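Long-range contacts in uncharacterized protein (Bacteroides ovatus, PDB 4FXT), which is of unknown function but pairs a transthyretin-like N-terminal domain with an E-set-like C-terminal domain in a DUF3823 family architecture: residues L10-V21 against Q90-R101; G131-E142 against E190-K198. All coordinates share one frame; numbering follows the deposited sequence.

How the interactions relate
Both contacts lie partly buried near the middle of the chain, their centres about 17 Å apart, but serve different parts of it. Interaction 1 pairs strands 7-16 and 88-93 of the N-terminal domain and follows the chain into strand 98-108. Interaction 2 stays within the C-terminal domain, where the end of strand 127-135 and the loop after it meet 190-198 across the intervening strand 176-185. The first combines backbone pairing with a buried apolar centre (Val-94, Phe-99) and a charged cluster on its more exposed side; the second has buried Tyr-133 and Tyr-193, two isolated hydrogen bonds and an exposed Ile-138. They touch where Val-21, Phe-98 and Val-100 pack against Cys-192, and Ala-20 near Gln-195.

Interaction 1: L10-V21 against Q90-R101; sequences LTGKAIYDGEAV and QDIPVTPYFFVR
Ile-15 and Ile-92 join the two segments through a backbone bond from Ile-15 N to Ile-92 O (2.9 Å), one of four that run from Thr-11 to Val-94 and pair the strands in parallel. On one face of this sheet Ala-14 CB meets the methyls of Val-94, whose CG2 also touches Val-21 CG2 at 3.7 Å. On the other, Ile-15 CG1 lies against Asp-91 CB. Lys-13 and Asp-91 run side by side, their charged ends near each other but beyond salt-bridge range.

The apolar packing is most extensive beyond the paired residues, around Tyr-16 and Phe-99. Tyr-16 CG is swung anti to the backbone N (chi1 175°), which brings CD1 to 3.5 Å from Pro-96 CD and turns the CD2 edge onto Phe-99. The pair is T-shaped: Tyr-16 CD2 stands over the centre of the Phe-99 ring, with the planes at 62° and the centroids 4.9 Å apart. Val-21 CG2 adds an apolar contact to Phe-99 CE1.

Toward solvent the contact changes to charge. Both terminal nitrogens of Arg-101 grip a single oxygen, Asp-17 OD2, with NH1 at 2.8 Å; this oxygen lies near the guanidinium plane, although the carboxylate is turned 54° against it. Phe-99 CE2 lies against one guanidinium face, offset toward its edge, and Asn-119 takes the NE proton. Glu-19 is held more loosely, its OE2 being 4.0 Å from Arg-101 NH1, a long salt bridge with no N-H aimed at it. Asp-17 sits in the type I' turn from Tyr-16 to Glu-19, so the hairpin tip is tied to the first strand of the next domain. Parallel pairing of the first and last strands of the N-terminal domain, here 7-16 and 88-93, is consistent with a transthyretin-like beta-sandwich.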
loop_
_atom_site.group_PDB
_atom_site.type_symbol
_atom_site.label_atom_id
_atom_site.label_comp_id
_atom_site.label_asym_id
_atom_site.label_seq_id
_atom_site.Cartn_x
_atom_site.Cartn_y
_atom_site.Cartn_z
ATOM N N LEU A 10 7.469 -15.899 10.435
ATOM C CA LEU A 10 8.225 -14.785 9.841
ATOM C C LEU A 10 7.287 -13.643 9.583
ATOM O O LEU A 10 6.371 -13.788 8.778
ATOM C CB LEU A 10 8.981 -15.153 8.553
ATOM C CG LEU A 10 9.708 -13.971 7.855
ATOM C CD1 LEU A 10 10.838 -13.384 8.726
ATOM C CD2 LEU A 10 10.253 -14.378 6.512
ATOM N N THR A 11 7.493 -12.516 10.262
ATOM C CA THR A 11 6.632 -11.335 10.096
ATOM C C THR A 11 7.503 -10.143 9.743
ATOM O O THR A 11 8.705 -10.198 9.902
ATOM C CB THR A 11 5.749 -11.048 11.368
ATOM O OG1 THR A 11 6.595 -10.850 12.495
ATOM C CG2 THR A 11 4.764 -12.163 11.689
ATOM N N GLY A 12 6.880 -9.091 9.248
ATOM C CA GLY A 12 7.560 -7.868 8.854
ATOM C C GLY A 12 6.648 -6.930 8.094
ATOM O O GLY A 12 5.425 -7.056 8.154
ATOM N N LYS A 13 7.254 -5.974 7.382
ATOM C CA LYS A 13 6.588 -4.927 6.616
ATOM C C LYS A 13 7.356 -4.560 5.356
ATOM O O LYS A 13 8.591 -4.555 5.387
ATOM C CB LYS A 13 6.436 -3.644 7.469
ATOM C CG LYS A 13 5.582 -3.719 8.718
ATOM C CD LYS A 13 5.750 -2.465 9.620
ATOM C CE LYS A 13 7.107 -2.341 10.293
ATOM N NZ LYS A 13 7.158 -1.196 11.229
ATOM N N ALA A 14 6.630 -4.181 4.265
ATOM C CA ALA A 14 7.232 -3.603 3.063
ATOM C C ALA A 14 7.522 -2.155 3.392
ATOM O O ALA A 14 6.596 -1.402 3.753
ATOM C CB ALA A 14 6.318 -3.775 1.868
ATOM N N ILE A 15 8.805 -1.799 3.436
ATOM C CA ILE A 15 9.232 -0.507 3.970
ATOM C C ILE A 15 9.933 0.377 2.942
ATOM O O ILE A 15 10.808 -0.050 2.188
ATOM C CB ILE A 15 10.207 -0.785 5.167
ATOM C CG1 ILE A 15 9.462 -1.389 6.357
ATOM C CG2 ILE A 15 10.982 0.444 5.625
ATOM C CD1 ILE A 15 8.398 -0.515 7.000
ATOM N N TYR A 16 9.547 1.651 2.989
ATOM C CA TYR A 16 10.136 2.759 2.248
ATOM C C TYR A 16 10.235 3.928 3.166
ATOM O O TYR A 16 9.230 4.277 3.794
ATOM C CB TYR A 16 9.381 3.133 0.969
ATOM C CG TYR A 16 9.968 4.364 0.308
ATOM C CD1 TYR A 16 11.138 4.286 -0.436
ATOM C CD2 TYR A 16 9.385 5.618 0.477
ATOM C CE1 TYR A 16 11.700 5.420 -1.026
ATOM C CE2 TYR A 16 9.944 6.760 -0.094
ATOM C CZ TYR A 16 11.096 6.654 -0.861
ATOM O OH TYR A 16 11.650 7.760 -1.462
ATOM N N ASP A 17 11.441 4.550 3.223
ATOM C CA ASP A 17 11.745 5.707 4.057
ATOM C C ASP A 17 11.123 5.455 5.449
ATOM O O ASP A 17 10.329 6.274 5.939
ATOM C CB ASP A 17 11.249 7.031 3.388
ATOM C CG ASP A 17 11.677 8.358 4.045
ATOM O OD1 ASP A 17 12.462 8.325 5.028
ATOM O OD2 ASP A 17 11.269 9.421 3.548
ATOM N N GLY A 18 11.412 4.262 5.991
ATOM C CA GLY A 18 10.987 3.802 7.312
ATOM C C GLY A 18 9.505 3.693 7.593
ATOM O O GLY A 18 9.102 3.592 8.756
ATOM N N GLU A 19 8.686 3.737 6.542
ATOM C CA GLU A 19 7.223 3.663 6.628
ATOM C C GLU A 19 6.691 2.447 5.904
ATOM O O GLU A 19 7.238 2.063 4.847
ATOM C CB GLU A 19 6.572 4.928 6.023
ATOM C CG GLU A 19 6.868 6.225 6.740
ATOM C CD GLU A 19 6.070 7.431 6.277
ATOM O OE1 GLU A 19 4.904 7.262 5.844
ATOM O OE2 GLU A 19 6.577 8.561 6.454
ATOM N N ALA A 20 5.606 1.851 6.432
ATOM C CA ALA A 20 4.970 0.718 5.749
ATOM C C ALA A 20 4.252 1.208 4.500
ATOM O O ALA A 20 3.493 2.186 4.568
ATOM C CB ALA A 20 4.013 0.009 6.684
ATOM N N VAL A 21 4.564 0.593 3.360
ATOM C CA VAL A 21 4.026 0.975 2.051
ATOM C C VAL A 21 2.628 0.379 1.882
ATOM O O VAL A 21 2.469 -0.838 1.799
ATOM C CB VAL A 21 4.957 0.561 0.886
ATOM C CG1 VAL A 21 4.355 0.941 -0.450
ATOM C CG2 VAL A 21 6.322 1.209 1.030
ATOM N N GLN A 90 11.542 -9.486 10.065
ATOM C CA GLN A 90 12.436 -8.753 9.174
ATOM C C GLN A 90 11.626 -7.913 8.184
ATOM O O GLN A 90 10.809 -8.431 7.424
ATOM C CB GLN A 90 13.399 -9.696 8.432
ATOM C CG GLN A 90 14.474 -8.963 7.619
ATOM C CD GLN A 90 15.574 -9.861 7.109
ATOM O OE1 GLN A 90 15.868 -10.928 7.664
ATOM N NE2 GLN A 90 16.299 -9.379 6.113
ATOM N N ASP A 91 11.857 -6.603 8.202
ATOM C CA ASP A 91 11.194 -5.700 7.278
ATOM C C ASP A 91 11.887 -5.806 5.918
ATOM O O ASP A 91 13.096 -6.052 5.854
ATOM C CB ASP A 91 11.189 -4.263 7.830
ATOM C CG ASP A 91 10.341 -4.044 9.091
ATOM O OD1 ASP A 91 9.477 -4.901 9.389
ATOM O OD2 ASP A 91 10.504 -2.985 9.747
ATOM N N ILE A 92 11.105 -5.691 4.832
ATOM C CA ILE A 92 11.621 -5.814 3.467
ATOM C C ILE A 92 11.644 -4.434 2.811
ATOM O O ILE A 92 10.590 -3.890 2.486
ATOM C CB ILE A 92 10.814 -6.838 2.611
ATOM C CG1 ILE A 92 10.706 -8.214 3.315
ATOM C CG2 ILE A 92 11.364 -6.965 1.188
ATOM C CD1 ILE A 92 12.060 -8.929 3.661
ATOM N N PRO A 93 12.843 -3.860 2.569
ATOM C CA PRO A 93 12.885 -2.555 1.909
ATOM C C PRO A 93 12.432 -2.694 0.454
ATOM O O PRO A 93 12.847 -3.625 -0.279
ATOM C CB PRO A 93 14.349 -2.130 2.055
ATOM C CG PRO A 93 15.102 -3.392 2.161
ATOM C CD PRO A 93 14.206 -4.363 2.860
ATOM N N VAL A 94 11.481 -1.833 0.097
ATOM C CA VAL A 94 10.949 -1.750 -1.247
ATOM C C VAL A 94 11.221 -0.322 -1.743
ATOM O O VAL A 94 11.564 0.560 -0.934
ATOM C CB VAL A 94 9.457 -2.164 -1.361
ATOM C CG1 VAL A 94 9.260 -3.620 -0.968
ATOM C CG2 VAL A 94 8.529 -1.232 -0.571
ATOM N N THR A 95 11.120 -0.108 -3.074
ATOM C CA THR A 95 11.310 1.215 -3.655
ATOM C C THR A 95 10.058 1.455 -4.566
ATOM O O THR A 95 10.013 0.993 -5.714
ATOM C CB THR A 95 12.700 1.371 -4.366
ATOM O OG1 THR A 95 12.752 0.591 -5.556
ATOM C CG2 THR A 95 13.900 1.057 -3.436
ATOM N N PRO A 96 9.011 2.128 -4.018
ATOM C CA PRO A 96 7.816 2.428 -4.831
ATOM C C PRO A 96 8.134 3.367 -6.000
ATOM O O PRO A 96 9.148 4.080 -5.961
ATOM C CB PRO A 96 6.857 3.110 -3.838
ATOM C CG PRO A 96 7.511 3.081 -2.526
ATOM C CD PRO A 96 8.935 2.777 -2.692
ATOM N N TYR A 97 7.286 3.355 -7.056
ATOM C CA TYR A 97 7.522 4.241 -8.196
ATOM C C TYR A 97 7.150 5.657 -7.758
ATOM O O TYR A 97 7.942 6.601 -7.887
ATOM C CB TYR A 97 6.756 3.763 -9.424
ATOM C CG TYR A 97 7.175 2.365 -9.843
ATOM C CD1 TYR A 97 8.379 2.147 -10.503
ATOM C CD2 TYR A 97 6.356 1.262 -9.597
ATOM C CE1 TYR A 97 8.784 0.864 -10.865
ATOM C CE2 TYR A 97 6.740 -0.022 -9.973
ATOM C CZ TYR A 97 7.956 -0.214 -10.615
ATOM O OH TYR A 97 8.374 -1.458 -11.034
ATOM N N PHE A 98 5.998 5.751 -7.109
ATOM C CA PHE A 98 5.440 6.919 -6.459
ATOM C C PHE A 98 5.049 6.543 -5.045
ATOM O O PHE A 98 4.585 5.406 -4.818
ATOM C CB PHE A 98 4.250 7.467 -7.251
ATOM C CG PHE A 98 4.586 8.108 -8.572
ATOM C CD1 PHE A 98 4.654 7.350 -9.732
ATOM C CD2 PHE A 98 4.796 9.473 -8.663
ATOM C CE1 PHE A 98 4.957 7.941 -10.958
ATOM C CE2 PHE A 98 5.076 10.070 -9.892
ATOM C CZ PHE A 98 5.171 9.296 -11.030
ATOM N N PHE A 99 5.278 7.455 -4.089
ATOM C CA PHE A 99 4.964 7.180 -2.689
ATOM C C PHE A 99 4.003 8.243 -2.140
ATOM O O PHE A 99 4.140 9.427 -2.462
ATOM C CB PHE A 99 6.257 7.109 -1.859
ATOM C CG PHE A 99 6.084 6.837 -0.377
ATOM C CD1 PHE A 99 5.626 5.595 0.077
ATOM C CD2 PHE A 99 6.442 7.786 0.563
ATOM C CE1 PHE A 99 5.471 5.337 1.446
ATOM C CE2 PHE A 99 6.314 7.520 1.932
ATOM C CZ PHE A 99 5.833 6.296 2.368
ATOM N N VAL A 100 3.003 7.800 -1.349
ATOM C CA VAL A 100 2.023 8.704 -0.727
ATOM C C VAL A 100 2.346 8.848 0.763
ATOM O O VAL A 100 2.343 7.832 1.471
ATOM C CB VAL A 100 0.541 8.247 -0.927
ATOM C CG1 VAL A 100 -0.419 9.384 -0.555
ATOM C CG2 VAL A 100 0.279 7.819 -2.369
ATOM N N ARG A 101 2.623 10.080 1.235
ATOM C CA ARG A 101 2.834 10.312 2.699
ATOM C C ARG A 101 2.047 11.531 3.252
ATOM O O ARG A 101 1.448 12.329 2.515
ATOM C CB ARG A 101 4.318 10.526 3.063
ATOM C CG ARG A 101 4.881 11.911 2.695
ATOM C CD ARG A 101 6.342 11.976 3.045
ATOM N NE ARG A 101 7.149 11.122 2.170
ATOM C CZ ARG A 101 8.280 10.529 2.535
ATOM N NH1 ARG A 101 8.708 10.609 3.797
ATOM N NH2 ARG A 101 8.971 9.807 1.657
HETATM O O HOH W 1 6.541 11.082 6.174
#

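Interaction 2: G131-E142 against E190-K198; sequences GIYLGTGILTDE and EYCYSQSIK. With EDO (1,2-ethanediol), chain O.
Tyr-193 reaches across to the backbone of Glu-142, whose N-H donates to its hydroxyl in a nearly straight bond (Glu-142 N to Tyr-193 OH 2.9 Å, 164° at the hydrogen). From CB the side chain leaves with CG anti to the carbonyl carbon (chi1 -58°), which points the ring at the loop. Farther out, Tyr-193 CE2 comes to 3.9 Å from Tyr-133 CE2 and also nears Asp-141 CA; CZ then meets Asp-141 CB, and at the tip OH touches Glu-142 CB besides taking the amide proton. Arg-180 of the intervening strand also packs against this side chain.

Tyr-191 lies between Glu-142 and Tyr-133. Its CE1 is 3.6 Å from Glu-142 CG, the carboxylate and ring planes being almost parallel, while CE2 lies 3.3 Å from Tyr-133 OH; its own hydroxyl bonds to Asn-129. With an alanine at Tyr-191, a gap is likely to open between Glu-142 CG and the Tyr-133 hydroxyl, and Asn-129 would lose this partner.

At the other end of the loop, Ser-196 OG donates to Ile-138 O (2.9 Å), and Thr-140 OG1 bonds to Gly-137 O within the loop. A 1,2-ethanediol, probably from the crystallisation liquor, binds the backbone of Thr-136, Gly-137 and Leu-139. Tyrosine and serine hydroxyls thus satisfy loop backbone groups, implying that side chains hold this loop against strand 192-200 without direct strand pairing.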
loop_
_atom_site.group_PDB
_atom_site.type_symbol
_atom_site.label_atom_id
_atom_site.label_comp_id
_atom_site.label_asym_id
_atom_site.label_seq_id
_atom_site.Cartn_x
_atom_site.Cartn_y
_atom_site.Cartn_z
ATOM N N GLY A 131 -5.968 9.053 -7.078
ATOM C CA GLY A 131 -7.337 8.845 -6.632
ATOM C C GLY A 131 -7.555 8.951 -5.135
ATOM O O GLY A 131 -6.670 8.610 -4.353
ATOM N N ILE A 132 -8.728 9.471 -4.738
ATOM C CA ILE A 132 -9.222 9.512 -3.364
ATOM C C ILE A 132 -10.358 8.509 -3.309
ATOM O O ILE A 132 -11.232 8.542 -4.174
ATOM C CB ILE A 132 -9.624 10.912 -2.811
ATOM C CG1 ILE A 132 -8.490 11.950 -2.897
ATOM C CG2 ILE A 132 -10.162 10.829 -1.376
ATOM C CD1 ILE A 132 -8.607 12.735 -4.014
ATOM N N TYR A 133 -10.328 7.590 -2.330
ATOM C CA TYR A 133 -11.338 6.540 -2.211
ATOM C C TYR A 133 -12.006 6.586 -0.840
ATOM O O TYR A 133 -11.342 6.880 0.158
ATOM C CB TYR A 133 -10.678 5.179 -2.452
ATOM C CG TYR A 133 -9.931 5.135 -3.774
ATOM C CD1 TYR A 133 -10.613 4.973 -4.976
ATOM C CD2 TYR A 133 -8.547 5.276 -3.825
ATOM C CE1 TYR A 133 -9.944 5.000 -6.199
ATOM C CE2 TYR A 133 -7.864 5.270 -5.036
ATOM C CZ TYR A 133 -8.569 5.137 -6.224
ATOM O OH TYR A 133 -7.935 5.187 -7.443
ATOM N N LEU A 134 -13.329 6.363 -0.815
ATOM C CA LEU A 134 -14.148 6.238 0.401
ATOM C C LEU A 134 -14.795 4.880 0.404
ATOM O O LEU A 134 -15.356 4.493 -0.621
ATOM C CB LEU A 134 -15.222 7.344 0.554
ATOM C CG LEU A 134 -14.795 8.849 0.500
ATOM C CD1 LEU A 134 -15.994 9.740 0.563
ATOM C CD2 LEU A 134 -13.805 9.217 1.599
ATOM N N GLY A 135 -14.680 4.149 1.518
ATOM C CA GLY A 135 -15.236 2.806 1.669
ATOM C C GLY A 135 -15.955 2.574 2.982
ATOM O O GLY A 135 -15.769 3.338 3.937
ATOM N N THR A 136 -16.791 1.515 3.041
ATOM C CA THR A 136 -17.540 1.213 4.269
ATOM C C THR A 136 -16.605 0.493 5.273
ATOM O O THR A 136 -16.706 0.716 6.486
ATOM C CB THR A 136 -18.823 0.384 3.995
ATOM O OG1 THR A 136 -18.471 -0.854 3.418
ATOM C CG2 THR A 136 -19.792 1.053 3.049
ATOM N N GLY A 137 -15.694 -0.336 4.736
ATOM C CA GLY A 137 -14.758 -1.142 5.503
ATOM C C GLY A 137 -13.300 -0.743 5.433
ATOM O O GLY A 137 -12.881 -0.060 4.510
ATOM N N ILE A 138 -12.505 -1.252 6.386
ATOM C CA ILE A 138 -11.068 -1.044 6.565
ATOM C C ILE A 138 -10.349 -1.343 5.211
ATOM O O ILE A 138 -9.390 -0.661 4.908
ATOM C CB ILE A 138 -10.509 -1.899 7.781
ATOM C CG1 ILE A 138 -8.999 -1.728 8.050
ATOM C CG2 ILE A 138 -10.871 -3.330 7.720
ATOM C CD1 ILE A 138 -8.464 -0.216 8.397
ATOM N N LEU A 139 -10.861 -2.225 4.367
ATOM C CA LEU A 139 -10.284 -2.462 3.039
ATOM C C LEU A 139 -10.929 -1.561 2.020
ATOM O O LEU A 139 -12.059 -1.774 1.611
ATOM C CB LEU A 139 -10.432 -3.931 2.592
ATOM C CG LEU A 139 -9.905 -5.048 3.485
ATOM C CD1 LEU A 139 -9.951 -6.334 2.713
ATOM C CD2 LEU A 139 -8.468 -4.817 3.904
ATOM N N THR A 140 -10.218 -0.539 1.615
ATOM C CA THR A 140 -10.667 0.452 0.616
ATOM C C THR A 140 -9.521 0.591 -0.378
ATOM O O THR A 140 -8.345 0.656 0.014
ATOM C CB THR A 140 -11.079 1.763 1.317
ATOM O OG1 THR A 140 -12.131 1.490 2.230
ATOM C CG2 THR A 140 -11.558 2.809 0.363
ATOM N N ASP A 141 -9.854 0.549 -1.662
ATOM C CA ASP A 141 -8.879 0.638 -2.748
ATOM C C ASP A 141 -9.599 0.985 -4.052
ATOM O O ASP A 141 -10.779 1.320 -4.044
ATOM C CB ASP A 141 -8.088 -0.670 -2.861
ATOM C CG ASP A 141 -8.947 -1.927 -2.823
ATOM O OD1 ASP A 141 -9.610 -2.218 -3.842
ATOM O OD2 ASP A 141 -8.857 -2.687 -1.809
ATOM N N GLU A 142 -8.877 0.965 -5.166
ATOM C CA GLU A 142 -9.437 1.310 -6.469
ATOM C C GLU A 142 -10.537 0.270 -6.878
ATOM O O GLU A 142 -11.442 0.638 -7.613
ATOM C CB GLU A 142 -8.284 1.383 -7.501
ATOM C CG GLU A 142 -8.655 2.018 -8.823
ATOM C CD GLU A 142 -9.417 1.191 -9.833
ATOM O OE1 GLU A 142 -9.261 -0.049 -9.831
ATOM O OE2 GLU A 142 -10.111 1.796 -10.677
ATOM N N GLU A 190 -0.808 -1.852 -10.365
ATOM C CA GLU A 190 -1.367 -1.554 -9.068
ATOM C C GLU A 190 -1.102 -0.126 -8.637
ATOM O O GLU A 190 -0.072 0.442 -8.947
ATOM C CB GLU A 190 -0.702 -2.530 -8.052
ATOM C CG GLU A 190 -1.554 -2.904 -6.869
ATOM C CD GLU A 190 -2.827 -3.608 -7.291
ATOM O OE1 GLU A 190 -2.828 -4.431 -8.247
ATOM O OE2 GLU A 190 -3.840 -3.332 -6.614
ATOM N N TYR A 191 -2.017 0.418 -7.848
ATOM C CA TYR A 191 -1.824 1.688 -7.199
ATOM C C TYR A 191 -0.988 1.514 -5.960
ATOM O O TYR A 191 -1.018 0.450 -5.328
ATOM C CB TYR A 191 -3.172 2.345 -6.819
ATOM C CG TYR A 191 -3.961 3.054 -7.891
ATOM C CD1 TYR A 191 -4.635 2.338 -8.875
ATOM C CD2 TYR A 191 -4.183 4.427 -7.824
ATOM C CE1 TYR A 191 -5.392 2.979 -9.849
ATOM C CE2 TYR A 191 -4.964 5.082 -8.780
ATOM C CZ TYR A 191 -5.579 4.346 -9.786
ATOM O OH TYR A 191 -6.367 4.956 -10.732
ATOM N N CYS A 192 -0.315 2.568 -5.559
ATOM C CA CYS A 192 0.348 2.643 -4.286
ATOM C C CYS A 192 -0.492 3.540 -3.411
ATOM O O CYS A 192 -0.892 4.619 -3.855
ATOM C CB CYS A 192 1.790 3.114 -4.394
ATOM S SG CYS A 192 2.606 3.288 -2.778
ATOM N N TYR A 193 -0.811 3.090 -2.202
ATOM C CA TYR A 193 -1.737 3.812 -1.357
ATOM C C TYR A 193 -1.167 4.293 -0.048
ATOM O O TYR A 193 -0.153 3.816 0.472
ATOM C CB TYR A 193 -2.920 2.886 -0.999
ATOM C CG TYR A 193 -3.710 2.314 -2.158
ATOM C CD1 TYR A 193 -3.316 1.127 -2.779
ATOM C CD2 TYR A 193 -4.902 2.902 -2.572
ATOM C CE1 TYR A 193 -4.053 0.582 -3.826
ATOM C CE2 TYR A 193 -5.650 2.364 -3.615
ATOM C CZ TYR A 193 -5.232 1.196 -4.226
ATOM O OH TYR A 193 -6.005 0.675 -5.234
ATOM N N SER A 194 -1.921 5.228 0.523
ATOM C CA SER A 194 -1.785 5.756 1.864
ATOM C C SER A 194 -2.349 4.745 2.803
ATOM O O SER A 194 -2.922 3.743 2.351
ATOM C CB SER A 194 -2.514 7.089 1.960
ATOM O OG SER A 194 -3.904 6.840 1.825
ATOM N N GLN A 195 -2.328 5.030 4.098
ATOM C CA GLN A 195 -2.972 4.117 5.009
ATOM C C GLN A 195 -4.493 4.321 4.920
ATOM O O GLN A 195 -4.930 5.417 4.543
ATOM C CB GLN A 195 -2.433 4.303 6.436
ATOM C CG GLN A 195 -1.033 3.672 6.624
ATOM C CD GLN A 195 -0.960 2.142 6.404
ATOM O OE1 GLN A 195 -1.787 1.361 6.932
ATOM N NE2 GLN A 195 0.070 1.679 5.664
ATOM N N SER A 196 -5.291 3.231 5.157
ATOM C CA SER A 196 -6.753 3.341 5.200
ATOM C C SER A 196 -7.110 3.933 6.552
ATOM O O SER A 196 -6.818 3.310 7.557
ATOM C CB SER A 196 -7.417 2.008 4.945
ATOM O OG SER A 196 -8.828 2.140 4.997
ATOM N N ILE A 197 -7.587 5.190 6.559
ATOM C CA ILE A 197 -7.841 5.986 7.752
ATOM C C ILE A 197 -9.331 6.144 8.006
ATOM O O ILE A 197 -10.083 6.585 7.129
ATOM C CB ILE A 197 -7.163 7.383 7.575
ATOM C CG1 ILE A 197 -5.636 7.201 7.365
ATOM C CG2 ILE A 197 -7.485 8.317 8.767
ATOM C CD1 ILE A 197 -4.907 8.430 7.083
ATOM N N LYS A 198 -9.730 5.824 9.251
ATOM C CA LYS A 198 -11.106 5.998 9.706
ATOM C C LYS A 198 -11.417 7.482 9.860
ATOM O O LYS A 198 -10.599 8.242 10.409
ATOM C CB LYS A 198 -11.360 5.266 11.019
ATOM C CG LYS A 198 -12.842 5.253 11.359
ATOM C CD LYS A 198 -13.195 5.036 12.824
ATOM C CE LYS A 198 -12.916 3.699 13.417
ATOM N NZ LYS A 198 -13.557 3.651 14.766
HETATM C C1 EDO O . -14.901 -0.814 0.685
HETATM O O1 EDO O . -14.946 -1.419 1.988
HETATM C C2 EDO O . -16.288 -0.734 -0.038
HETATM O O2 EDO O . -17.182 0.197 0.567
#